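Local coordinates for protein metallo-beta-lactamase (Chryseobacterium indologenes, PDB 3L6N) that hydrolyses the beta-lactam ring of penicillins, cephalosporins and carbapenems with the help of bound zinc, conferring resistance to these antibiotics, at residues H16-F21 and A31-L36; L36-G41 and Y123-E128. All coordinates share one frame; numbering follows the deposited sequence.

Contact 1 (H16-F21 and A31-L36); sequences HIYKTF and ANSMYL
His16 and Tyr35 lie with their rings in an offset stack. The centroids are 4.4 Å apart and the planes are only 13° from parallel. Tyr35 CE1 lies over one face of the imidazole, toward its rim, 3.4 Å from His16 ND1. The centre of the phenol face is taken by His16 CB, a CH-pi contact lying close to the ring normal. Tyr35 CG stands between its backbone N and carbonyl carbon (chi1 73°), 4.1 Å from His16 CB. Tyr35 OH is hydrogen-bonded to His65, whose ring also meets both rings of the stack.

Tyr18 has a similar first torsion (77°). Its ring lies against Ser33. Ser33 CB lies over one face, off centre, 3.4 Å from Tyr18 CE2. The edge of the Tyr18 ring faces the Met34 carbonyl, and its CD2 touches Tyr35 CD2. Tyr18 OH bonds to Asp46 O. One water bridges Thr20 OG1, Ser33 OG and Ala31 O, and it donates to the last of these. Thr20 OG1 is also hydrogen-bonded to Trp49 N.

Ile17 and Met34 lie side by side on the other face of the sheet, with Ile17 CG1 against Met34 CE. Lys19 and Asn32 also run alongside each other there. Lys19 bends at its last two torsions and brings NZ 2.8 Å from Asn32 OD1, in the amide plane and on a lone pair. Asn32 ND2 bonds to Pro198 O and Asp201 O.

Backbone bonds pair His16 with Tyr35, Tyr18 with Ser33 and Thr20 with Ala31, each in both directions. This is the antiparallel beta hairpin of strands 15-24 and 27-38, part of one of the two sheets of the alpha-beta/beta-alpha metallo-beta-lactamase fold.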
loop_
_atom_site.group_PDB
_atom_site.type_symbol
_atom_site.label_atom_id
_atom_site.label_comp_id
_atom_site.label_asym_id
_atom_site.label_seq_id
_atom_site.Cartn_x
_atom_site.Cartn_y
_atom_site.Cartn_z
ATOM N N HIS A 16 -5.949 3.740 9.369
ATOM C CA HIS A 16 -5.052 4.893 9.278
ATOM C C HIS A 16 -4.322 4.966 7.956
ATOM O O HIS A 16 -3.837 3.952 7.449
ATOM C CB HIS A 16 -3.997 4.839 10.391
ATOM C CG HIS A 16 -4.544 5.008 11.780
ATOM N ND1 HIS A 16 -5.311 4.042 12.399
ATOM C CD2 HIS A 16 -4.405 6.011 12.680
ATOM C CE1 HIS A 16 -5.624 4.449 13.620
ATOM N NE2 HIS A 16 -5.083 5.639 13.817
ATOM N N ILE A 17 -4.235 6.179 7.410
ATOM C CA ILE A 17 -3.343 6.500 6.298
ATOM C C ILE A 17 -2.075 7.011 6.945
ATOM O O ILE A 17 -2.157 7.813 7.858
ATOM C CB ILE A 17 -3.918 7.637 5.431
ATOM C CG1 ILE A 17 -5.260 7.210 4.830
ATOM C CG2 ILE A 17 -2.911 8.057 4.342
ATOM C CD1 ILE A 17 -6.249 8.371 4.704
ATOM N N TYR A 18 -0.916 6.521 6.517
ATOM C CA TYR A 18 0.341 7.117 6.973
ATOM C C TYR A 18 1.259 7.448 5.805
ATOM O O TYR A 18 1.311 6.728 4.810
ATOM C CB TYR A 18 1.032 6.290 8.074
ATOM C CG TYR A 18 1.781 5.043 7.647
ATOM C CD1 TYR A 18 3.167 5.074 7.454
ATOM C CD2 TYR A 18 1.126 3.823 7.490
ATOM C CE1 TYR A 18 3.875 3.932 7.099
ATOM C CE2 TYR A 18 1.829 2.662 7.138
ATOM C CZ TYR A 18 3.205 2.727 6.943
ATOM O OH TYR A 18 3.920 1.606 6.581
ATOM N N LYS A 19 1.964 8.567 5.923
ATOM C CA LYS A 19 2.808 9.038 4.818
ATOM C C LYS A 19 4.259 8.944 5.262
ATOM O O LYS A 19 4.578 9.326 6.383
ATOM C CB LYS A 19 2.507 10.505 4.476
ATOM C CG LYS A 19 1.105 10.822 4.002
ATOM C CD LYS A 19 0.977 12.300 3.618
ATOM C CE LYS A 19 1.809 12.663 2.385
ATOM N NZ LYS A 19 1.235 12.242 1.061
ATOM N N THR A 20 5.115 8.398 4.403
ATOM C CA THR A 20 6.567 8.406 4.651
ATOM C C THR A 20 7.293 9.029 3.471
ATOM O O THR A 20 6.741 9.145 2.374
ATOM C CB THR A 20 7.144 7.003 4.964
ATOM O OG1 THR A 20 7.101 6.162 3.807
ATOM C CG2 THR A 20 6.387 6.357 6.124
ATOM N N PHE A 21 8.531 9.446 3.717
ATOM C CA PHE A 21 9.268 10.268 2.767
ATOM C C PHE A 21 10.600 9.635 2.437
ATOM O O PHE A 21 11.205 8.963 3.278
ATOM C CB PHE A 21 9.508 11.653 3.368
ATOM C CG PHE A 21 8.247 12.403 3.657
ATOM C CD1 PHE A 21 7.639 12.319 4.911
ATOM C CD2 PHE A 21 7.650 13.182 2.670
ATOM C CE1 PHE A 21 6.448 13.004 5.169
ATOM C CE2 PHE A 21 6.472 13.873 2.924
ATOM C CZ PHE A 21 5.871 13.785 4.171
ATOM N N ALA A 31 5.209 8.726 -0.025
ATOM C CA ALA A 31 4.452 7.519 -0.341
ATOM C C ALA A 31 3.381 7.373 0.714
ATOM O O ALA A 31 3.649 7.556 1.900
ATOM C CB ALA A 31 5.359 6.285 -0.333
ATOM N N ASN A 32 2.172 7.033 0.278
ATOM C CA ASN A 32 1.063 6.787 1.197
ATOM C C ASN A 32 0.880 5.305 1.432
ATOM O O ASN A 32 0.761 4.527 0.490
ATOM C CB ASN A 32 -0.223 7.370 0.619
ATOM C CG ASN A 32 -0.078 8.816 0.261
ATOM O OD1 ASN A 32 0.346 9.630 1.083
ATOM N ND2 ASN A 32 -0.397 9.151 -0.987
ATOM N N SER A 33 0.909 4.924 2.703
ATOM C CA SER A 33 0.666 3.544 3.115
ATOM C C SER A 33 -0.492 3.567 4.099
ATOM O O SER A 33 -1.062 4.630 4.376
ATOM C CB SER A 33 1.938 2.947 3.733
ATOM O OG SER A 33 2.943 2.799 2.726
ATOM N N MET A 34 -0.878 2.399 4.606
ATOM C CA MET A 34 -1.975 2.352 5.572
ATOM C C MET A 34 -1.636 1.409 6.706
ATOM O O MET A 34 -0.793 0.526 6.564
ATOM C CB MET A 34 -3.277 1.897 4.890
ATOM C CG MET A 34 -3.676 2.795 3.748
ATOM S SD MET A 34 -5.364 2.539 3.180
ATOM C CE MET A 34 -6.304 3.451 4.416
ATOM N N TYR A 35 -2.300 1.604 7.835
ATOM C CA TYR A 35 -2.338 0.548 8.836
ATOM C C TYR A 35 -3.701 0.409 9.477
ATOM O O TYR A 35 -4.474 1.352 9.520
ATOM C CB TYR A 35 -1.210 0.687 9.873
ATOM C CG TYR A 35 -1.303 1.789 10.918
ATOM C CD1 TYR A 35 -2.180 1.692 12.007
ATOM C CD2 TYR A 35 -0.440 2.895 10.863
ATOM C CE1 TYR A 35 -2.219 2.694 13.015
ATOM C CE2 TYR A 35 -0.483 3.887 11.835
ATOM C CZ TYR A 35 -1.355 3.787 12.904
ATOM O OH TYR A 35 -1.364 4.766 13.866
ATOM N N LEU A 36 -3.997 -0.790 9.960
ATOM C CA LEU A 36 -5.319 -1.076 10.516
ATOM C C LEU A 36 -5.165 -1.623 11.924
ATOM O O LEU A 36 -4.500 -2.631 12.130
ATOM C CB LEU A 36 -6.051 -2.085 9.621
ATOM C CG LEU A 36 -7.463 -2.539 10.023
ATOM C CD1 LEU A 36 -8.445 -1.393 10.065
ATOM C CD2 LEU A 36 -7.922 -3.623 9.038
HETATM O O HOH W 1 4.686 5.061 3.059
#

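Contact 2 (L36-G41 and Y123-E128)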
loop_
_atom_site.group_PDB
_atom_site.type_symbol
_atom_site.label_atom_id
_atom_site.label_comp_id
_atom_site.label_asym_id
_atom_site.label_seq_id
_atom_site.Cartn_x
_atom_site.Cartn_y
_atom_site.Cartn_z
ATOM N N LEU A 36 -3.997 -0.790 9.960
ATOM C CA LEU A 36 -5.319 -1.076 10.516
ATOM C C LEU A 36 -5.165 -1.623 11.924
ATOM O O LEU A 36 -4.500 -2.631 12.130
ATOM C CB LEU A 36 -6.051 -2.085 9.621
ATOM C CG LEU A 36 -7.463 -2.539 10.023
ATOM C CD1 LEU A 36 -8.445 -1.393 10.065
ATOM C CD2 LEU A 36 -7.922 -3.623 9.038
ATOM N N VAL A 37 -5.764 -0.930 12.895
ATOM C CA VAL A 37 -5.722 -1.376 14.292
ATOM C C VAL A 37 -6.770 -2.468 14.448
ATOM O O VAL A 37 -7.888 -2.298 13.988
ATOM C CB VAL A 37 -6.051 -0.236 15.246
ATOM C CG1 VAL A 37 -6.036 -0.733 16.674
ATOM C CG2 VAL A 37 -5.023 0.894 15.083
ATOM N N THR A 38 -6.382 -3.584 15.052
ATOM C CA THR A 38 -7.330 -4.680 15.321
ATOM C C THR A 38 -7.201 -5.064 16.781
ATOM O O THR A 38 -6.254 -4.660 17.450
ATOM C CB THR A 38 -7.081 -5.943 14.428
ATOM O OG1 THR A 38 -6.146 -6.829 15.061
ATOM C CG2 THR A 38 -6.576 -5.565 13.019
ATOM N N LYS A 39 -8.142 -5.863 17.278
ATOM C CA LYS A 39 -8.073 -6.340 18.662
ATOM C C LYS A 39 -6.849 -7.210 18.973
ATOM O O LYS A 39 -6.479 -7.372 20.142
ATOM C CB LYS A 39 -9.356 -7.105 19.010
ATOM C CG LYS A 39 -10.589 -6.248 19.104
ATOM C CD LYS A 39 -11.812 -7.128 19.389
ATOM C CE LYS A 39 -12.887 -6.377 20.139
ATOM N NZ LYS A 39 -13.542 -5.331 19.313
ATOM N N LYS A 40 -6.211 -7.752 17.934
ATOM C CA LYS A 40 -5.055 -8.624 18.098
ATOM C C LYS A 40 -3.755 -7.992 17.613
ATOM O O LYS A 40 -2.732 -8.676 17.473
ATOM C CB LYS A 40 -5.288 -9.976 17.399
ATOM C CG LYS A 40 -6.384 -10.816 18.033
ATOM C CD LYS A 40 -5.922 -11.455 19.339
ATOM C CE LYS A 40 -7.104 -11.913 20.197
ATOM N NZ LYS A 40 -7.987 -12.881 19.487
ATOM N N GLY A 41 -3.774 -6.679 17.393
ATOM C CA GLY A 41 -2.566 -5.992 16.961
ATOM C C GLY A 41 -2.775 -5.226 15.673
ATOM O O GLY A 41 -3.875 -5.182 15.137
ATOM N N TYR A 123 -9.881 -11.417 4.392
ATOM C CA TYR A 123 -8.993 -11.657 5.515
ATOM C C TYR A 123 -9.648 -11.056 6.736
ATOM O O TYR A 123 -10.156 -9.926 6.675
ATOM C CB TYR A 123 -7.646 -10.972 5.297
ATOM C CG TYR A 123 -6.723 -11.773 4.435
ATOM C CD1 TYR A 123 -5.905 -12.755 4.989
ATOM C CD2 TYR A 123 -6.679 -11.568 3.055
ATOM C CE1 TYR A 123 -5.062 -13.517 4.190
ATOM C CE2 TYR A 123 -5.835 -12.318 2.254
ATOM C CZ TYR A 123 -5.032 -13.288 2.829
ATOM O OH TYR A 123 -4.203 -14.043 2.040
ATOM N N ARG A 124 -9.645 -11.813 7.829
ATOM C CA ARG A 124 -10.216 -11.337 9.098
ATOM C C ARG A 124 -9.205 -11.526 10.208
ATOM O O ARG A 124 -8.697 -12.635 10.426
ATOM C CB ARG A 124 -11.514 -12.101 9.435
ATOM C CG ARG A 124 -12.623 -11.944 8.417
ATOM C CD ARG A 124 -13.851 -12.783 8.796
ATOM N NE ARG A 124 -14.856 -12.714 7.736
ATOM C CZ ARG A 124 -14.856 -13.503 6.658
ATOM N NH1 ARG A 124 -13.904 -14.409 6.483
ATOM N NH2 ARG A 124 -15.802 -13.368 5.740
ATOM N N ILE A 125 -8.894 -10.437 10.909
ATOM C CA ILE A 125 -7.967 -10.483 12.028
ATOM C C ILE A 125 -8.433 -9.466 13.067
ATOM O O ILE A 125 -8.798 -8.338 12.719
ATOM C CB ILE A 125 -6.507 -10.213 11.564
ATOM C CG1 ILE A 125 -5.572 -9.946 12.751
ATOM C CG2 ILE A 125 -6.470 -9.076 10.588
ATOM C CD1 ILE A 125 -4.170 -10.465 12.539
ATOM N N GLY A 126 -8.458 -9.893 14.329
ATOM C CA GLY A 126 -8.833 -9.015 15.438
ATOM C C GLY A 126 -10.124 -8.233 15.258
ATOM O O GLY A 126 -10.221 -7.085 15.687
ATOM N N GLY A 127 -11.126 -8.851 14.634
ATOM C CA GLY A 127 -12.443 -8.235 14.450
ATOM C C GLY A 127 -12.549 -7.284 13.273
ATOM O O GLY A 127 -13.572 -6.613 13.091
ATOM N N GLU A 128 -11.476 -7.205 12.487
ATOM C CA GLU A 128 -11.432 -6.371 11.291
ATOM C C GLU A 128 -11.408 -7.248 10.045
ATOM O O GLU A 128 -11.036 -8.418 10.119
ATOM C CB GLU A 128 -10.172 -5.488 11.306
ATOM C CG GLU A 128 -10.097 -4.520 12.498
ATOM C CD GLU A 128 -11.190 -3.448 12.505
ATOM O OE1 GLU A 128 -11.674 -3.023 11.428
ATOM O OE2 GLU A 128 -11.562 -3.016 13.619
#
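Lys39 and Gly126 meet where two beta turns touch, a type I turn over Thr38-Gly41 and a type I' turn over Ile125-Glu128, joined by Lys39 N to Gly126 O at 2.9 Å. The first turn connects strands 27-38 and 41-45 of one sheet, the second strands 122-125 and 128-133 of the other, so the contact joins hairpin ends across the metallo-beta-lactamase sandwich. The joining bond is nearly straight (166°) and uses an in-plane lone pair of the Gly126 carbonyl. The CB and CG of Lys39 pass beside this same oxygen.

Thr38 packs into the second turn. Its CB is 3.4 Å from Ile125 O, and its OG1 lies 3.5 Å from Gly126 CA. Gly126 has positive phi, and its CA also lies near Lys40 N.

Glu128 CG stands anti to its carbonyl carbon (chi1 -61°), and CB and CG lie against strand 36-38. Glu128 CB meets Leu36 CD2 at 3.7 Å, while CG touches Thr38 CG2 and Val37 O. The Glu128 carboxylate has partners outside both turns: OE1 bonds to Tyr151 OH and OE2 to Asn14 ND2.

Thr38 OG1 also secures its own turn. It accepts from Lys40 N at 3.0 Å, an ST turn, and donates to Gly41 O at 2.8 Å.

How the contacts relate
Contacts 1 and 2 follow each other along strand 27-38, with centres about 17 Å apart. Leu36 belongs to both. They also touch directly, His16 CE1 packing on Val37 CG2 at 3.9 Å. Contact 1 is a pairing within one sheet, whereas contact 2 passes from that sheet to the one holding strands 122-125 and 128-133. Asn14, two residues before contact 1 begins, bonds to Val37 through its backbone. Only contact 1 approaches the metal site. The side chain of Ala31 is about 4 Å from those of the zinc ligands Asp80 and His200, and about 6 Å from a zinc ion. Contact 2 lies away from the site.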